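FBP protein (Leishmania major, PDB 5OEZ) probably hydrolyses fructose 1,6-bisphosphate to fructose 6-phosphate and phosphate, a magnesium-dependent step of carbohydrate biosynthesis. Local coordinates at residues S87-E98 against R109-P119; I157-M165 against R305-R313. One frame throughout, in Å; residues are numbered along the deposited sequence.

Contact 1: S87-E98 against R109-P119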
# COMPACT_ATOMS: atom_id res chain seq x y z
N SER C 87 0.05 -27.05 -0.20
CA SER C 87 1.40 -26.93 -0.77
C SER C 87 2.48 -26.71 0.28
O SER C 87 3.66 -26.72 -0.05
CB SER C 87 1.45 -25.82 -1.84
OG SER C 87 1.45 -24.51 -1.26
N SER C 88 2.11 -26.50 1.54
CA SER C 88 3.10 -26.28 2.60
C SER C 88 4.00 -27.49 2.90
O SER C 88 5.09 -27.30 3.44
CB SER C 88 2.42 -25.81 3.90
OG SER C 88 1.63 -26.84 4.50
N THR C 89 3.52 -28.70 2.57
CA THR C 89 4.08 -29.99 3.00
C THR C 89 3.87 -30.31 4.49
O THR C 89 4.37 -31.32 4.97
CB THR C 89 5.60 -30.16 2.68
OG1 THR C 89 6.40 -29.40 3.60
CG2 THR C 89 5.91 -29.76 1.23
N SER C 90 3.12 -29.49 5.20
CA SER C 90 2.96 -29.65 6.65
C SER C 90 1.68 -30.38 7.08
O SER C 90 1.59 -30.80 8.23
CB SER C 90 3.00 -28.27 7.34
OG SER C 90 4.33 -27.79 7.33
N VAL C 91 0.69 -30.50 6.20
CA VAL C 91 -0.62 -31.00 6.62
C VAL C 91 -0.87 -32.41 6.12
O VAL C 91 -0.52 -32.76 4.99
CB VAL C 91 -1.79 -30.06 6.22
CG1 VAL C 91 -1.42 -28.61 6.47
CG2 VAL C 91 -2.20 -30.26 4.77
N CYS C 92 -1.45 -33.22 7.00
CA CYS C 92 -1.98 -34.53 6.65
C CYS C 92 -3.42 -34.42 6.15
O CYS C 92 -3.78 -34.94 5.09
CB CYS C 92 -1.95 -35.41 7.90
SG CYS C 92 -2.46 -37.09 7.55
N VAL C 93 -4.23 -33.68 6.91
CA VAL C 93 -5.65 -33.59 6.69
C VAL C 93 -6.08 -32.14 6.84
O VAL C 93 -5.63 -31.45 7.75
CB VAL C 93 -6.40 -34.46 7.74
CG1 VAL C 93 -7.90 -34.21 7.79
CG2 VAL C 93 -6.12 -35.92 7.49
N LEU C 94 -7.00 -31.73 5.97
CA LEU C 94 -7.56 -30.40 5.94
C LEU C 94 -9.06 -30.52 6.17
O LEU C 94 -9.71 -31.36 5.57
CB LEU C 94 -7.37 -29.84 4.54
CG LEU C 94 -6.87 -28.43 4.43
CD1 LEU C 94 -5.41 -28.38 4.82
CD2 LEU C 94 -7.05 -27.97 3.00
N GLY C 95 -9.60 -29.66 7.02
CA GLY C 95 -11.03 -29.56 7.21
C GLY C 95 -11.47 -28.12 7.13
O GLY C 95 -11.16 -27.32 8.00
N SER C 96 -12.20 -27.78 6.08
CA SER C 96 -12.83 -26.47 5.95
C SER C 96 -14.29 -26.52 6.41
O SER C 96 -15.02 -27.39 5.99
CB SER C 96 -12.82 -26.06 4.48
OG SER C 96 -13.41 -24.78 4.33
N GLU C 97 -14.70 -25.55 7.22
CA GLU C 97 -16.08 -25.47 7.72
C GLU C 97 -17.14 -25.51 6.63
O GLU C 97 -18.22 -26.07 6.84
CB GLU C 97 -16.30 -24.21 8.55
CG GLU C 97 -17.56 -24.24 9.40
CD GLU C 97 -17.65 -23.02 10.33
OE1 GLU C 97 -17.68 -21.90 9.82
OE2 GLU C 97 -17.69 -23.13 11.58
N GLU C 98 -16.83 -24.94 5.47
CA GLU C 98 -17.76 -24.86 4.34
C GLU C 98 -17.99 -26.20 3.63
O GLU C 98 -19.03 -26.37 2.98
CB GLU C 98 -17.28 -23.83 3.32
CG GLU C 98 -16.92 -22.45 3.91
CD GLU C 98 -16.83 -21.34 2.87
OE1 GLU C 98 -16.76 -21.62 1.65
OE2 GLU C 98 -16.82 -20.15 3.27
N ARG C 109 3.59 -34.95 -0.54
CA ARG C 109 3.71 -33.72 0.25
C ARG C 109 2.81 -33.78 1.50
O ARG C 109 2.17 -32.79 1.86
CB ARG C 109 3.38 -32.50 -0.63
CG ARG C 109 2.04 -32.59 -1.35
CD ARG C 109 1.66 -31.31 -2.07
NE ARG C 109 0.25 -31.35 -2.47
CZ ARG C 109 -0.44 -30.34 -3.01
NH1 ARG C 109 0.12 -29.15 -3.24
NH2 ARG C 109 -1.73 -30.52 -3.32
N ARG C 110 2.81 -34.94 2.17
CA ARG C 110 1.96 -35.18 3.34
C ARG C 110 2.72 -34.97 4.66
O ARG C 110 3.66 -35.70 4.95
CB ARG C 110 1.40 -36.61 3.27
CG ARG C 110 0.40 -36.98 4.36
CD ARG C 110 -0.18 -38.37 4.14
NE ARG C 110 -1.05 -38.42 2.96
CZ ARG C 110 -1.48 -39.53 2.35
NH1 ARG C 110 -1.12 -40.74 2.79
NH2 ARG C 110 -2.26 -39.43 1.28
N GLY C 111 2.31 -33.98 5.45
CA GLY C 111 2.89 -33.71 6.78
C GLY C 111 2.11 -34.41 7.89
O GLY C 111 1.42 -35.39 7.64
N ASP C 112 2.20 -33.88 9.11
CA ASP C 112 1.64 -34.55 10.31
C ASP C 112 0.65 -33.69 11.10
O ASP C 112 0.25 -34.06 12.21
CB ASP C 112 2.78 -35.12 11.20
CG ASP C 112 3.91 -34.13 11.47
OD1 ASP C 112 3.77 -32.91 11.18
OD2 ASP C 112 4.95 -34.60 11.96
N TYR C 113 0.20 -32.57 10.53
CA TYR C 113 -0.80 -31.72 11.17
C TYR C 113 -2.19 -31.95 10.58
O TYR C 113 -2.35 -32.13 9.38
CB TYR C 113 -0.41 -30.24 11.08
CG TYR C 113 0.78 -29.91 11.95
CD1 TYR C 113 0.71 -30.06 13.33
CD2 TYR C 113 1.97 -29.43 11.40
CE1 TYR C 113 1.78 -29.74 14.15
CE2 TYR C 113 3.05 -29.12 12.21
CZ TYR C 113 2.96 -29.28 13.58
OH TYR C 113 4.03 -28.98 14.40
N LEU C 114 -3.20 -31.96 11.47
CA LEU C 114 -4.61 -31.92 11.08
C LEU C 114 -5.05 -30.50 11.35
O LEU C 114 -4.89 -30.02 12.46
CB LEU C 114 -5.46 -32.88 11.92
CG LEU C 114 -5.18 -34.39 11.81
CD1 LEU C 114 -4.04 -34.82 12.70
CD2 LEU C 114 -6.43 -35.18 12.18
N ILE C 115 -5.61 -29.82 10.35
CA ILE C 115 -6.01 -28.42 10.53
C ILE C 115 -7.47 -28.23 10.13
O ILE C 115 -7.91 -28.69 9.08
CB ILE C 115 -5.07 -27.43 9.82
CG1 ILE C 115 -5.55 -26.00 10.03
CG2 ILE C 115 -4.95 -27.72 8.34
CD1 ILE C 115 -4.46 -24.96 9.82
N PHE C 116 -8.22 -27.58 11.01
CA PHE C 116 -9.62 -27.33 10.83
C PHE C 116 -9.78 -25.84 10.90
O PHE C 116 -9.35 -25.24 11.88
CB PHE C 116 -10.43 -28.05 11.91
CG PHE C 116 -10.30 -29.52 11.81
CD1 PHE C 116 -11.09 -30.23 10.94
CD2 PHE C 116 -9.32 -30.19 12.54
CE1 PHE C 116 -10.96 -31.61 10.81
CE2 PHE C 116 -9.18 -31.56 12.41
CZ PHE C 116 -9.99 -32.27 11.54
N PHE C 117 -10.37 -25.25 9.87
CA PHE C 117 -10.43 -23.81 9.79
C PHE C 117 -11.76 -23.30 9.29
O PHE C 117 -12.45 -23.96 8.54
CB PHE C 117 -9.27 -23.28 8.92
CG PHE C 117 -9.34 -23.72 7.48
CD1 PHE C 117 -8.82 -24.94 7.07
CD2 PHE C 117 -9.94 -22.90 6.54
CE1 PHE C 117 -8.91 -25.34 5.74
CE2 PHE C 117 -10.04 -23.30 5.21
CZ PHE C 117 -9.53 -24.53 4.81
N ASP C 118 -12.14 -22.12 9.78
CA ASP C 118 -13.22 -21.33 9.24
C ASP C 118 -12.55 -20.21 8.42
O ASP C 118 -12.01 -19.27 8.99
CB ASP C 118 -14.09 -20.78 10.37
CG ASP C 118 -15.29 -19.98 9.88
OD1 ASP C 118 -15.55 -19.92 8.65
OD2 ASP C 118 -16.02 -19.44 10.74
N PRO C 119 -12.57 -20.31 7.07
CA PRO C 119 -11.80 -19.33 6.28
C PRO C 119 -12.30 -17.89 6.38
O PRO C 119 -11.50 -16.97 6.30
CB PRO C 119 -11.93 -19.86 4.85
CG PRO C 119 -13.19 -20.64 4.84
CD PRO C 119 -13.33 -21.23 6.21
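The F117 ring lies beneath S96, whose CA sits over one face, 4.1 Å from the ring centroid and 16° off the normal, a CH-pi contact. At the edge, L94 CG reaches F117 CE1 at 3.9 Å and P119 CB lies in the ring plane; the ring of F81, on helix 72-87, also meets it, the planes inclined at a small angle. With CG between the backbone N and carbonyl carbon (chi1 64°), the ring swings back across the neighbouring strand. The F116 ring is on the other face of the sheet, where G95, having no side chain, lets F116 CD1 settle 3.8 Å from G95 CA. Y113, an AMP-binding residue, has D112 OD1 above one face, displaced toward the ring's margin, and S90 O approaches that ring obliquely.

Strands 91-96 and 113-121 form a parallel pair within the large mixed sheet of the FBPase fold, bonded on their outer sides to strands 103-104 and 132-140. A beta bulge shifts the register between V91 and V93: Y113 O accepts C92 N at 2.8 Å and, weakly, V93 N. Beyond it the ladder is regular, F117 N giving to G95 O at 2.9 Å. Branched I115 and L94 suit the apolar face they share with V91, I115 CG2 touching L94 CD1 at 3.6 Å.

At the C-terminal ends, E97 OE1 stands 3.1 Å from both D118 OD1 and D118 OD2, carboxylate planes 53° apart. Acceptors meeting without a bond fit a site built for cations: both residues bind manganese in another structure of this protein, and here R280 pairs with E97 OE2.

Contact 2: I157-M165 against R305-R313; sequences IRMLKGTDM and RILEQSITR
The 3-10 turn 162-164 meets 306-308, whose backbone is helical without the regular bonds, and the G162 and L307 CA atoms come within 4.1 Å. L307 O accepts a weak hydrogen bond from T163 N, 3.2 Å long and bent to 127°. Towards the other end, where helix 150-158 runs out, R158 CA points a C-H at I311 O, 3.3 Å away.

I311 is the main wedge. Its CG2 presses on I157 CG2, while chi2 of 111°, away from a staggered value, swings CD1 to 3.3 Å from L160 O. L307 fills the opposite end: CD2 lies 3.8 Å from G162 CA, the bare glycine allowing this approach, and M165 CE meets L307 CD2 at 3.9 Å, the two side chains crossing nearly at right angles. K161 spreads its aliphatic chain over the loop, CE resting 3.4 Å from E308 O. T163 turns CG2 towards L307 CB, and T312 O lies at the edge of the R158 guanidinium.

The branched apolar I311 and L307 thus take buried positions towards the two ends of the contact, whereas long polar chains, such as R305 paired with E308 and E293, lie on the more exposed side. With so little directional bonding, the joint between the N- and C-terminal domains appears to rest mainly on close packing of methyls and aliphatic chains against one another and against backbone oxygens.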
# COMPACT_ATOMS: atom_id res chain seq x y z
N ILE C 157 -10.29 -38.37 14.16
CA ILE C 157 -10.89 -37.23 14.86
C ILE C 157 -11.81 -37.63 16.02
O ILE C 157 -11.85 -36.93 17.04
CB ILE C 157 -11.57 -36.30 13.82
CG1 ILE C 157 -10.53 -35.42 13.17
CG2 ILE C 157 -12.70 -35.49 14.41
CD1 ILE C 157 -9.91 -34.42 14.11
N ARG C 158 -12.49 -38.77 15.90
CA ARG C 158 -13.25 -39.35 17.02
C ARG C 158 -12.42 -39.70 18.27
O ARG C 158 -12.95 -39.79 19.36
CB ARG C 158 -14.04 -40.59 16.57
CG ARG C 158 -15.36 -40.23 15.84
CD ARG C 158 -15.62 -41.31 14.79
NE ARG C 158 -16.72 -41.14 13.83
CZ ARG C 158 -16.85 -41.84 12.69
NH1 ARG C 158 -16.00 -42.81 12.34
NH2 ARG C 158 -17.88 -41.58 11.89
N MET C 159 -11.12 -39.94 18.09
CA MET C 159 -10.21 -40.20 19.22
C MET C 159 -9.66 -38.92 19.89
O MET C 159 -9.08 -39.02 20.97
CB MET C 159 -9.03 -41.06 18.76
CG MET C 159 -9.42 -42.45 18.25
SD MET C 159 -8.02 -43.58 18.13
CE MET C 159 -6.83 -42.57 17.25
N LEU C 160 -9.86 -37.75 19.29
CA LEU C 160 -9.26 -36.50 19.78
C LEU C 160 -10.19 -35.64 20.62
O LEU C 160 -11.41 -35.80 20.58
CB LEU C 160 -8.74 -35.68 18.59
CG LEU C 160 -7.64 -36.37 17.76
CD1 LEU C 160 -7.35 -35.55 16.51
CD2 LEU C 160 -6.37 -36.59 18.57
N LYS C 161 -9.59 -34.75 21.41
CA LYS C 161 -10.32 -33.71 22.14
C LYS C 161 -9.61 -32.38 21.97
O LYS C 161 -8.45 -32.34 21.55
CB LYS C 161 -10.41 -34.02 23.64
CG LYS C 161 -11.32 -35.19 24.01
CD LYS C 161 -11.54 -35.22 25.53
CE LYS C 161 -12.62 -36.24 25.98
NZ LYS C 161 -12.36 -37.04 27.21
N GLY C 162 -10.29 -31.30 22.33
CA GLY C 162 -9.69 -29.97 22.34
C GLY C 162 -8.43 -29.86 23.19
O GLY C 162 -7.55 -29.08 22.89
N THR C 163 -8.35 -30.67 24.25
CA THR C 163 -7.19 -30.69 25.14
C THR C 163 -5.92 -31.24 24.48
O THR C 163 -4.83 -31.01 25.00
CB THR C 163 -7.48 -31.49 26.44
OG1 THR C 163 -8.04 -32.77 26.11
CG2 THR C 163 -8.47 -30.74 27.33
N ASP C 164 -6.05 -31.95 23.36
CA ASP C 164 -4.92 -32.45 22.53
C ASP C 164 -4.45 -31.46 21.45
O ASP C 164 -3.50 -31.74 20.72
CB ASP C 164 -5.34 -33.74 21.82
CG ASP C 164 -5.75 -34.85 22.78
OD1 ASP C 164 -4.92 -35.20 23.64
OD2 ASP C 164 -6.90 -35.36 22.67
N MET C 165 -5.15 -30.33 21.32
CA MET C 165 -4.88 -29.35 20.28
C MET C 165 -3.50 -28.72 20.55
O MET C 165 -3.25 -28.23 21.65
CB MET C 165 -6.00 -28.29 20.27
CG MET C 165 -6.19 -27.51 18.97
SD MET C 165 -7.39 -26.15 19.08
CE MET C 165 -8.62 -26.85 20.17
N ARG C 305 -15.95 -27.41 30.35
CA ARG C 305 -15.00 -26.87 29.39
C ARG C 305 -15.27 -27.38 27.99
O ARG C 305 -15.43 -28.58 27.79
CB ARG C 305 -13.56 -27.26 29.79
CG ARG C 305 -13.05 -26.58 31.06
CD ARG C 305 -11.75 -27.21 31.52
NE ARG C 305 -10.65 -26.93 30.59
CZ ARG C 305 -9.59 -27.71 30.39
NH1 ARG C 305 -9.41 -28.86 31.02
NH2 ARG C 305 -8.67 -27.32 29.51
N ILE C 306 -15.30 -26.46 27.03
CA ILE C 306 -15.37 -26.79 25.61
C ILE C 306 -14.27 -27.79 25.22
O ILE C 306 -14.53 -28.75 24.49
CB ILE C 306 -15.21 -25.53 24.72
CG1 ILE C 306 -16.37 -24.54 24.91
CG2 ILE C 306 -15.10 -25.88 23.24
CD1 ILE C 306 -17.73 -25.04 24.48
N LEU C 307 -13.05 -27.55 25.70
CA LEU C 307 -11.89 -28.38 25.36
C LEU C 307 -11.98 -29.81 25.84
O LEU C 307 -11.35 -30.69 25.25
CB LEU C 307 -10.59 -27.74 25.85
CG LEU C 307 -10.22 -26.39 25.23
CD1 LEU C 307 -8.88 -25.90 25.77
CD2 LEU C 307 -10.18 -26.45 23.70
N GLU C 308 -12.77 -30.06 26.88
CA GLU C 308 -13.00 -31.43 27.38
C GLU C 308 -14.10 -32.22 26.65
O GLU C 308 -14.28 -33.40 26.93
CB GLU C 308 -13.32 -31.43 28.89
CG GLU C 308 -12.12 -31.12 29.79
CD GLU C 308 -12.49 -31.02 31.27
OE1 GLU C 308 -13.67 -31.23 31.63
OE2 GLU C 308 -11.59 -30.73 32.09
N GLN C 309 -14.83 -31.61 25.71
CA GLN C 309 -15.89 -32.34 24.99
C GLN C 309 -15.31 -33.32 23.98
O GLN C 309 -14.32 -33.01 23.31
CB GLN C 309 -16.83 -31.38 24.26
CG GLN C 309 -17.63 -30.48 25.18
CD GLN C 309 -18.44 -29.44 24.41
OE1 GLN C 309 -18.68 -29.59 23.21
NE2 GLN C 309 -18.90 -28.40 25.11
N SER C 310 -15.93 -34.49 23.88
CA SER C 310 -15.56 -35.48 22.86
C SER C 310 -16.06 -35.05 21.49
O SER C 310 -17.15 -34.50 21.36
CB SER C 310 -16.14 -36.85 23.20
OG SER C 310 -15.60 -37.36 24.40
N ILE C 311 -15.24 -35.31 20.47
CA ILE C 311 -15.65 -35.14 19.09
C ILE C 311 -16.27 -36.45 18.61
O ILE C 311 -15.57 -37.45 18.44
CB ILE C 311 -14.47 -34.67 18.19
CG1 ILE C 311 -14.07 -33.24 18.54
CG2 ILE C 311 -14.85 -34.75 16.71
CD1 ILE C 311 -12.72 -33.11 19.20
N THR C 312 -17.58 -36.43 18.42
CA THR C 312 -18.33 -37.55 17.85
C THR C 312 -18.57 -37.32 16.35
O THR C 312 -18.75 -38.27 15.60
CB THR C 312 -19.70 -37.71 18.57
OG1 THR C 312 -20.57 -36.62 18.22
CG2 THR C 312 -19.54 -37.70 20.10
N ARG C 313 -18.56 -36.05 15.92
CA ARG C 313 -19.04 -35.64 14.60
C ARG C 313 -18.23 -34.46 14.06
O ARG C 313 -17.93 -33.55 14.78
CB ARG C 313 -20.51 -35.26 14.70
CG ARG C 313 -21.45 -36.39 14.39
CD ARG C 313 -22.82 -35.87 14.69
NE ARG C 313 -22.91 -35.49 16.08
CZ ARG C 313 -23.57 -34.44 16.58
NH1 ARG C 313 -24.26 -33.59 15.81
NH2 ARG C 313 -23.52 -34.24 17.88

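From the N terminus the chain passes helix 27-47 and then helix 72-87, at whose end contact 1 begins; this contact closes a short loop carrying strand 103-104 and sets two parallel strands side by side in the large sheet. Strand 132-140 then adds to that sheet, and helix 150-158 packs against one of its faces. Contact 2 opens at the end of this helix and closes a loop of 139 residues at 305-313, just before strand 317-323 of the second sheet. The contacts follow in series, neither nested nor crossed; the centres of contact 1 and contact 2 are about 17 Å apart. I157 belongs to both neighbourhoods: its CD1 packs 4.0 Å from L114 CD2 and also touches F116, linking the first sheet to the C-terminal loop.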